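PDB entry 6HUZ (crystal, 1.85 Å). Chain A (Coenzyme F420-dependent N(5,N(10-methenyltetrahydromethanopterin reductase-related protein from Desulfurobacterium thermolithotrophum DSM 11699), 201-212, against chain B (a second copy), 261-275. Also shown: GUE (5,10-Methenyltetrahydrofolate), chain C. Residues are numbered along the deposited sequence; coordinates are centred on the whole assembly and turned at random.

Chain A 201-212: PVGDMGIVTTAI
Chain B (261-275) LLNVDAMKASLQSMI

Two copies of one protein pack the end of one helix, a turn and the start of the next in chain A against the end of one chain B helix, the helix 264-271 that follows it, and the residues just after, burying 621 Å² summed over both sides. In chain A, a helix closes at Gly203(A), Asp204(A) leaves it with psi near 175°, a type I turn runs from Asp204(A) to Ile207(A), with Ile207(A) N bonded to Asp204(A) O at 3.0 Å, and a second helix starts at Ile207(A). Its axis passes 9.7 Å from that of chain B helix 264-271, at 136° between N-to-C directions. The CA register pairs Val202(A) with Met267(B), Gly203(A) with Ser270(B), Ile207(A) with Leu271(B), all at 5.7 to 5.8 Å, and Met205(A) with Met274(B) at 6.6 Å.

Two branched knobs dominate chain A, their CA-to-CB bonds pointing toward chain B. Val202(A), chi1 t, fits between Leu262(B) (m, t), Ala266(B) and Met267(B) (m, t, m): its CG2 lies 3.6 Å from Leu262(B) CD2, its CG1 4.0 Å from Ala266(B) CB, the short Ala266(B) methyl forming one wall. Ile207(A), t and p, enters the next hollow, CD1 3.9 Å from Met267(B) CB, CG1 4.0 Å from Leu271(B) CB and CG2 3.7 Å from Met274(B) CG.

Met274(B), m at all three chi angles, curls back so that its SD reaches Met205(A) CB at 3.9 Å, while its CB meets Val208(A) CG2 at 3.5 Å. Leu271(B), t and p, sets CD1 4.2 Å from Val208(A) CG2 and CD2 3.9 Å from the small Ala211(A) CB.

One polar pin crosses this apolar surface: Ser270(B) OG, chi1 t, donates to Val202(A) O at 2.7 Å. The ligand joins both chains beside it, its N2 donating to Gly203(A) O at 3.0 Å and Ser270(B) O at 2.9 Å. Asn263(B), with positive phi, caps the chain B helix, its OD1 accepting from Ala266(B) N at 3.0 Å.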

ATOM      1  N   PRO A 201       6.764  -5.115   9.189  1.00 27.26           N
ATOM      2  CA  PRO A 201       5.833  -4.012   8.877  1.00 25.70           C
ATOM      3  C   PRO A 201       4.951  -3.601  10.060  1.00 29.35           C
ATOM      4  O   PRO A 201       4.483  -2.467  10.125  1.00 26.05           O
ATOM      5  CB  PRO A 201       5.012  -4.554   7.692  1.00 25.83           C
ATOM      6  CG  PRO A 201       5.106  -6.026   7.778  1.00 29.42           C
ATOM      7  CD  PRO A 201       6.503  -6.297   8.350  1.00 24.74           C
ATOM      8  N   VAL A 202       4.729  -4.508  11.007  1.00 26.70           N
ATOM      9  CA  VAL A 202       3.916  -4.174  12.191  1.00 26.53           C
ATOM     10  C   VAL A 202       4.769  -3.563  13.316  1.00 31.00           C
ATOM     11  O   VAL A 202       4.322  -2.606  13.946  1.00 32.24           O
ATOM     12  CB  VAL A 202       3.104  -5.403  12.692  1.00 28.17           C
ATOM     13  CG1 VAL A 202       2.420  -5.108  14.037  1.00 29.95           C
ATOM     14  CG2 VAL A 202       2.051  -5.833  11.642  1.00 26.68           C
ATOM     15  N   GLY A 203       5.948  -4.123  13.583  1.00 25.32           N
ATOM     16  CA  GLY A 203       6.836  -3.669  14.669  1.00 24.18           C
ATOM     17  C   GLY A 203       7.796  -2.510  14.447  1.00 30.25           C
ATOM     18  O   GLY A 203       8.029  -1.698  15.359  1.00 29.06           O
ATOM     19  N   ASP A 204       8.404  -2.449  13.267  1.00 28.11           N
ATOM     20  CA  ASP A 204       9.365  -1.397  12.894  1.00 28.56           C
ATOM     21  C   ASP A 204       8.732  -0.010  12.835  1.00 31.64           C
ATOM     22  O   ASP A 204       7.523   0.146  12.971  1.00 29.84           O
ATOM     23  CB  ASP A 204       9.928  -1.653  11.484  1.00 25.22           C
ATOM     24  CG  ASP A 204      10.698  -2.930  11.326  1.00 34.69           C
ATOM     25  OD1 ASP A 204      10.944  -3.627  12.364  1.00 33.07           O
ATOM     26  OD2 ASP A 204      11.060  -3.250  10.180  1.00 27.31           O
ATOM     27  N   MET A 205       9.580   0.990  12.605  1.00 26.70           N
ATOM     28  CA  MET A 205       9.169   2.374  12.479  1.00 26.22           C
ATOM     29  C   MET A 205       8.093   2.551  11.390  1.00 29.21           C
ATOM     30  O   MET A 205       7.302   3.481  11.518  1.00 26.23           O
ATOM     31  CB  MET A 205      10.375   3.271  12.212  1.00 26.15           C
ATOM     32  CG  MET A 205      11.189   2.829  11.033  1.00 27.98           C
ATOM     33  SD  MET A 205      12.422   4.097  10.705  1.00 32.22           S
ATOM     34  CE  MET A 205      13.503   3.190   9.414  1.00 28.47           C
ATOM     35  N   GLY A 206       8.042   1.664  10.367  1.00 22.36           N
ATOM     36  CA  GLY A 206       7.009   1.737   9.323  1.00 24.10           C
ATOM     37  C   GLY A 206       5.587   1.489   9.804  1.00 28.84           C
ATOM     38  O   GLY A 206       4.635   1.569   9.020  1.00 26.20           O
ATOM     39  N   ILE A 207       5.401   1.211  11.093  1.00 25.07           N
ATOM     40  CA  ILE A 207       4.058   1.011  11.620  1.00 23.56           C
ATOM     41  C   ILE A 207       3.248   2.294  11.342  1.00 24.67           C
ATOM     42  O   ILE A 207       2.048   2.224  11.244  1.00 25.40           O
ATOM     43  CB  ILE A 207       4.069   0.660  13.125  1.00 24.21           C
ATOM     44  CG1 ILE A 207       2.638   0.457  13.695  1.00 23.40           C
ATOM     45  CG2 ILE A 207       4.847   1.702  13.999  1.00 22.55           C
ATOM     46  CD1 ILE A 207       1.749  -0.625  13.022  1.00 24.49           C
ATOM     47  N   VAL A 208       3.896   3.462  11.250  1.00 25.98           N
ATOM     48  CA  VAL A 208       3.174   4.697  10.973  1.00 24.81           C
ATOM     49  C   VAL A 208       2.444   4.541   9.622  1.00 29.32           C
ATOM     50  O   VAL A 208       1.277   4.828   9.547  1.00 24.69           O
ATOM     51  CB  VAL A 208       4.098   5.920  10.941  1.00 26.98           C
ATOM     52  CG1 VAL A 208       3.361   7.144  10.387  1.00 27.20           C
ATOM     53  CG2 VAL A 208       4.630   6.216  12.339  1.00 28.21           C
ATOM     54  N   THR A 209       3.154   4.121   8.566  1.00 22.68           N
ATOM     55  CA  THR A 209       2.537   3.936   7.258  1.00 23.88           C
ATOM     56  C   THR A 209       1.590   2.739   7.287  1.00 25.67           C
ATOM     57  O   THR A 209       0.505   2.765   6.675  1.00 22.64           O
ATOM     58  CB  THR A 209       3.628   3.773   6.194  1.00 28.95           C
ATOM     59  OG1 THR A 209       4.570   2.787   6.596  1.00 43.61           O
ATOM     60  CG2 THR A 209       4.401   5.031   5.997  1.00 23.00           C
ATOM     61  N   THR A 210       1.989   1.681   7.984  1.00 22.11           N
ATOM     62  CA  THR A 210       1.164   0.465   8.057  1.00 18.77           C
ATOM     63  C   THR A 210      -0.214   0.792   8.684  1.00 28.34           C
ATOM     64  O   THR A 210      -1.260   0.517   8.099  1.00 27.28           O
ATOM     65  CB  THR A 210       1.874  -0.645   8.875  1.00 21.47           C
ATOM     66  OG1 THR A 210       3.071  -1.034   8.220  1.00 26.95           O
ATOM     67  CG2 THR A 210       0.989  -1.906   9.046  1.00 28.91           C
ATOM     68  N   ALA A 211      -0.189   1.411   9.864  1.00 23.84           N
ATOM     69  CA  ALA A 211      -1.428   1.751  10.566  1.00 22.49           C
ATOM     70  C   ALA A 211      -2.255   2.837   9.855  1.00 24.57           C
ATOM     71  O   ALA A 211      -3.445   2.713   9.835  1.00 22.18           O
ATOM     72  CB  ALA A 211      -1.113   2.164  12.008  1.00 24.02           C
ATOM     73  N   ILE A 212      -1.644   3.891   9.305  1.00 19.28           N
ATOM     74  CA  ILE A 212      -2.422   4.919   8.616  1.00 21.94           C
ATOM     75  C   ILE A 212      -3.115   4.295   7.388  1.00 26.70           C
ATOM     76  O   ILE A 212      -4.302   4.488   7.195  1.00 24.10           O
ATOM     77  CB  ILE A 212      -1.528   6.133   8.235  1.00 24.01           C
ATOM     78  CG1 ILE A 212      -1.138   6.898   9.507  1.00 22.31           C
ATOM     79  CG2 ILE A 212      -2.293   7.041   7.263  1.00 23.54           C
ATOM     80  CD1 ILE A 212       0.016   7.934   9.326  1.00 17.01           C
TER
ATOM     81  N   LEU B 261      -4.477 -11.400  10.189  1.00 30.13           N
ATOM     82  CA  LEU B 261      -3.029 -11.565  10.143  1.00 29.44           C
ATOM     83  C   LEU B 261      -2.211 -10.386  10.674  1.00 29.13           C
ATOM     84  O   LEU B 261      -1.221 -10.636  11.338  1.00 30.21           O
ATOM     85  CB  LEU B 261      -2.607 -11.958   8.736  1.00 28.56           C
ATOM     86  CG  LEU B 261      -3.212 -13.315   8.295  1.00 28.40           C
ATOM     87  CD1 LEU B 261      -3.189 -13.452   6.780  1.00 27.83           C
ATOM     88  CD2 LEU B 261      -2.496 -14.478   8.976  1.00 25.58           C
ATOM     89  N   LEU B 262      -2.588  -9.121  10.420  1.00 28.18           N
ATOM     90  CA  LEU B 262      -1.754  -8.023  10.945  1.00 29.03           C
ATOM     91  C   LEU B 262      -1.864  -7.870  12.473  1.00 35.44           C
ATOM     92  O   LEU B 262      -0.878  -7.500  13.139  1.00 34.40           O
ATOM     93  CB  LEU B 262      -2.107  -6.682  10.277  1.00 29.05           C
ATOM     94  CG  LEU B 262      -1.612  -6.479   8.862  1.00 31.11           C
ATOM     95  CD1 LEU B 262      -2.105  -5.142   8.309  1.00 28.35           C
ATOM     96  CD2 LEU B 262      -0.086  -6.515   8.817  1.00 33.00           C
ATOM     97  N   ASN B 263      -3.063  -8.141  13.023  1.00 33.93           N
ATOM     98  CA  ASN B 263      -3.372  -8.023  14.455  1.00 29.11           C
ATOM     99  C   ASN B 263      -3.522  -6.531  14.826  1.00 31.42           C
ATOM    100  O   ASN B 263      -2.538  -5.790  14.995  1.00 28.93           O
ATOM    101  CB  ASN B 263      -2.363  -8.765  15.365  1.00 23.96           C
ATOM    102  CG  ASN B 263      -2.862  -8.861  16.804  1.00 31.70           C
ATOM    103  OD1 ASN B 263      -3.435  -7.911  17.344  1.00 29.30           O
ATOM    104  ND2 ASN B 263      -2.662  -9.989  17.474  1.00 31.25           N
ATOM    105  N   VAL B 264      -4.768  -6.094  14.952  1.00 29.37           N
ATOM    106  CA  VAL B 264      -5.090  -4.689  15.278  1.00 31.88           C
ATOM    107  C   VAL B 264      -4.465  -4.292  16.642  1.00 33.16           C
ATOM    108  O   VAL B 264      -3.882  -3.218  16.791  1.00 30.60           O
ATOM    109  CB  VAL B 264      -6.634  -4.508  15.289  1.00 36.70           C
ATOM    110  CG1 VAL B 264      -7.040  -3.197  15.943  1.00 37.30           C
ATOM    111  CG2 VAL B 264      -7.199  -4.588  13.873  1.00 35.42           C
ATOM    112  N   ASP B 265      -4.597  -5.157  17.628  1.00 30.16           N
ATOM    113  CA  ASP B 265      -4.034  -4.880  18.960  1.00 28.31           C
ATOM    114  C   ASP B 265      -2.537  -4.635  18.871  1.00 30.85           C
ATOM    115  O   ASP B 265      -2.030  -3.726  19.523  1.00 25.64           O
ATOM    116  CB  ASP B 265      -4.317  -6.044  19.917  1.00 28.35           C
ATOM    117  CG  ASP B 265      -5.782  -6.097  20.301  1.00 45.49           C
ATOM    118  OD1 ASP B 265      -6.454  -5.047  20.212  1.00 39.42           O
ATOM    119  OD2 ASP B 265      -6.261  -7.193  20.681  1.00 52.49           O
ATOM    120  N   ALA B 266      -1.835  -5.449  18.083  1.00 27.33           N
ATOM    121  CA  ALA B 266      -0.386  -5.322  17.907  1.00 24.93           C
ATOM    122  C   ALA B 266      -0.066  -4.035  17.208  1.00 27.88           C
ATOM    123  O   ALA B 266       0.851  -3.339  17.606  1.00 28.07           O
ATOM    124  CB  ALA B 266       0.156  -6.491  17.092  1.00 24.55           C
ATOM    125  N   MET B 267      -0.812  -3.704  16.131  1.00 24.57           N
ATOM    126  CA  MET B 267      -0.551  -2.487  15.420  1.00 23.29           C
ATOM    127  C   MET B 267      -0.766  -1.310  16.347  1.00 24.22           C
ATOM    128  O   MET B 267       0.059  -0.422  16.405  1.00 26.56           O
ATOM    129  CB  MET B 267      -1.495  -2.374  14.230  1.00 23.78           C
ATOM    130  CG  MET B 267      -1.147  -3.339  13.124  1.00 27.09           C
ATOM    131  SD  MET B 267      -1.995  -2.885  11.589  1.00 32.60           S
ATOM    132  CE  MET B 267      -3.671  -3.276  12.007  1.00 27.64           C
ATOM    133  N   LYS B 268      -1.862  -1.302  17.099  1.00 25.49           N
ATOM    134  CA  LYS B 268      -2.122  -0.179  18.001  1.00 24.61           C
ATOM    135  C   LYS B 268      -1.012   0.010  19.048  1.00 31.67           C
ATOM    136  O   LYS B 268      -0.627   1.138  19.336  1.00 34.11           O
ATOM    137  CB  LYS B 268      -3.443  -0.438  18.702  1.00 27.05           C
ATOM    138  CG  LYS B 268      -3.887   0.620  19.691  1.00 45.15           C
ATOM    139  CD  LYS B 268      -5.157   0.172  20.451  1.00 53.13           C
ATOM    140  CE  LYS B 268      -6.044  -0.831  19.722  1.00 50.27           C
ATOM    141  NZ  LYS B 268      -7.046  -1.429  20.651  1.00 60.51           N
ATOM    142  N   ALA B 269      -0.531  -1.092  19.625  1.00 26.43           N
ATOM    143  CA  ALA B 269       0.517  -1.070  20.642  1.00 27.62           C
ATOM    144  C   ALA B 269       1.803  -0.540  20.041  1.00 29.53           C
ATOM    145  O   ALA B 269       2.373   0.414  20.561  1.00 28.58           O
ATOM    146  CB  ALA B 269       0.729  -2.466  21.183  1.00 27.55           C
ATOM    147  N   SER B 270       2.247  -1.145  18.932  1.00 29.17           N
ATOM    148  CA  SER B 270       3.472  -0.739  18.233  1.00 26.39           C
ATOM    149  C   SER B 270       3.441   0.765  17.847  1.00 28.07           C
ATOM    150  O   SER B 270       4.442   1.468  18.019  1.00 29.47           O
ATOM    151  CB  SER B 270       3.637  -1.566  16.950  1.00 27.67           C
ATOM    152  OG  SER B 270       4.721  -1.087  16.166  1.00 30.46           O
ATOM    153  N   LEU B 271       2.301   1.235  17.336  1.00 25.84           N
ATOM    154  CA  LEU B 271       2.123   2.629  16.886  1.00 25.40           C
ATOM    155  C   LEU B 271       2.340   3.649  17.997  1.00 29.84           C
ATOM    156  O   LEU B 271       2.773   4.773  17.718  1.00 28.36           O
ATOM    157  CB  LEU B 271       0.730   2.836  16.242  1.00 25.66           C
ATOM    158  CG  LEU B 271       0.472   4.219  15.600  1.00 27.93           C
ATOM    159  CD1 LEU B 271       1.372   4.431  14.381  1.00 23.56           C
ATOM    160  CD2 LEU B 271      -1.052   4.370  15.182  1.00 25.37           C
ATOM    161  N   GLN B 272       2.093   3.276  19.244  1.00 27.94           N
ATOM    162  CA  GLN B 272       2.284   4.218  20.350  1.00 27.37           C
ATOM    163  C   GLN B 272       3.715   4.776  20.408  1.00 32.03           C
ATOM    164  O   GLN B 272       3.911   5.944  20.764  1.00 30.18           O
ATOM    165  CB  GLN B 272       1.940   3.554  21.705  1.00 29.28           C
ATOM    166  CG  GLN B 272       0.486   3.105  21.830  1.00 37.61           C
ATOM    167  CD  GLN B 272      -0.509   4.079  21.221  1.00 48.27           C
ATOM    168  OE1 GLN B 272      -0.727   5.182  21.714  1.00 36.96           O
ATOM    169  NE2 GLN B 272      -1.151   3.698  20.128  1.00 44.88           N
ATOM    170  N   SER B 273       4.704   3.961  20.055  1.00 30.16           N
ATOM    171  CA  SER B 273       6.102   4.370  20.120  1.00 30.19           C
ATOM    172  C   SER B 273       6.543   5.209  18.931  1.00 33.29           C
ATOM    173  O   SER B 273       7.683   5.655  18.898  1.00 30.57           O
ATOM    174  CB  SER B 273       6.999   3.162  20.316  1.00 29.01           C
ATOM    175  OG  SER B 273       6.840   2.682  21.637  1.00 31.65           O
ATOM    176  N   MET B 274       5.653   5.437  17.967  1.00 31.11           N
ATOM    177  CA  MET B 274       6.019   6.267  16.819  1.00 27.00           C
ATOM    178  C   MET B 274       5.253   7.595  16.871  1.00 31.53           C
ATOM    179  O   MET B 274       5.311   8.383  15.919  1.00 31.88           O
ATOM    180  CB  MET B 274       5.817   5.484  15.521  1.00 27.51           C
ATOM    181  CG  MET B 274       6.979   4.543  15.197  1.00 27.48           C
ATOM    182  SD  MET B 274       8.596   5.391  14.917  1.00 31.93           S
ATOM    183  CE  MET B 274       8.162   6.486  13.470  1.00 28.70           C
ATOM    184  N   ILE B 275       4.531   7.866  17.998  1.00 32.66           N
ATOM    185  CA  ILE B 275       3.824   9.139  18.183  1.00 33.70           C
ATOM    186  C   ILE B 275       4.910   9.982  18.879  1.00 37.75           C
ATOM    187  O   ILE B 275       4.972  10.032  20.113  1.00 36.55           O
ATOM    188  CB  ILE B 275       2.536   8.983  19.032  1.00 36.02           C
ATOM    189  CG1 ILE B 275       1.510   8.110  18.292  1.00 31.31           C
ATOM    190  CG2 ILE B 275       1.922  10.337  19.374  1.00 34.92           C
ATOM    191  CD1 ILE B 275       0.356   7.616  19.190  1.00 41.00           C
TER
HETATM  192  N1  GUE C 402       8.393   2.310  17.454  1.00 29.61           N
HETATM  193  C2  GUE C 402       8.193   1.110  16.846  1.00 21.20           C
HETATM  194  N3  GUE C 402       9.149   0.467  16.166  1.00 21.33           N
HETATM  195  C4  GUE C 402      10.381   0.926  16.033  1.00 21.88           C
HETATM  196  C6  GUE C 402      12.280   3.722  17.803  1.00 34.07           C
HETATM  197  C1' GUE C 402      17.109   4.390  13.588  1.00 38.25           C
HETATM  198  C2' GUE C 402      15.937   3.930  12.974  1.00 41.04           C
HETATM  199  C3' GUE C 402      14.761   3.788  13.717  1.00 39.05           C
HETATM  200  C4' GUE C 402      14.743   4.082  15.091  1.00 40.11           C
HETATM  201  C5' GUE C 402      15.931   4.515  15.700  1.00 39.20           C
HETATM  202  O4  GUE C 402      11.228   0.263  15.397  1.00 25.02           O
HETATM  203  C4A GUE C 402      10.691   2.212  16.695  1.00 29.40           C
HETATM  204  N5  GUE C 402      11.889   2.928  16.646  1.00 38.99           N
HETATM  205  C7  GUE C 402      11.138   4.721  17.943  1.00 30.87           C
HETATM  206  N8  GUE C 402       9.833   4.071  18.028  1.00 29.20           N
HETATM  207  C8A GUE C 402       9.607   2.885  17.413  1.00 28.45           C
HETATM  208  N2  GUE C 402       6.947   0.582  16.920  1.00 23.08           N
HETATM  209  C9  GUE C 402      13.449   4.518  17.202  1.00 40.66           C
HETATM  210  N10 GUE C 402      13.597   3.877  15.898  1.00 42.03           N
HETATM  211  C6' GUE C 402      17.095   4.672  14.950  1.00 35.73           C
HETATM  212  C11 GUE C 402      18.389   4.550  12.796  1.00 41.37           C
HETATM  213  O11 GUE C 402      18.360   4.612  11.576  1.00 34.39           O
HETATM  214  N   GUE C 402      19.552   4.593  13.458  1.00 40.33           N
HETATM  215  CA  GUE C 402      20.848   4.567  12.776  1.00 47.36           C
HETATM  216  C   GUE C 402      21.720   3.428  13.267  1.00 45.77           C
HETATM  217  OX1 GUE C 402      21.559   2.989  14.435  1.00 38.85           O
HETATM  218  OX2 GUE C 402      22.579   2.936  12.503  1.00 46.49           O
HETATM  219  CB  GUE C 402      21.575   5.912  12.884  1.00 53.27           C
HETATM  220  CG  GUE C 402      20.784   6.985  13.642  1.00 60.81           C
HETATM  221  CD  GUE C 402      21.578   8.267  13.856  1.00 65.34           C
HETATM  222  OE1 GUE C 402      21.003   9.365  13.620  1.00 61.86           O
HETATM  223  OE2 GUE C 402      22.764   8.185  14.274  1.00 61.98           O
HETATM  224  C1  GUE C 402      12.647   3.064  15.629  1.00 39.46           C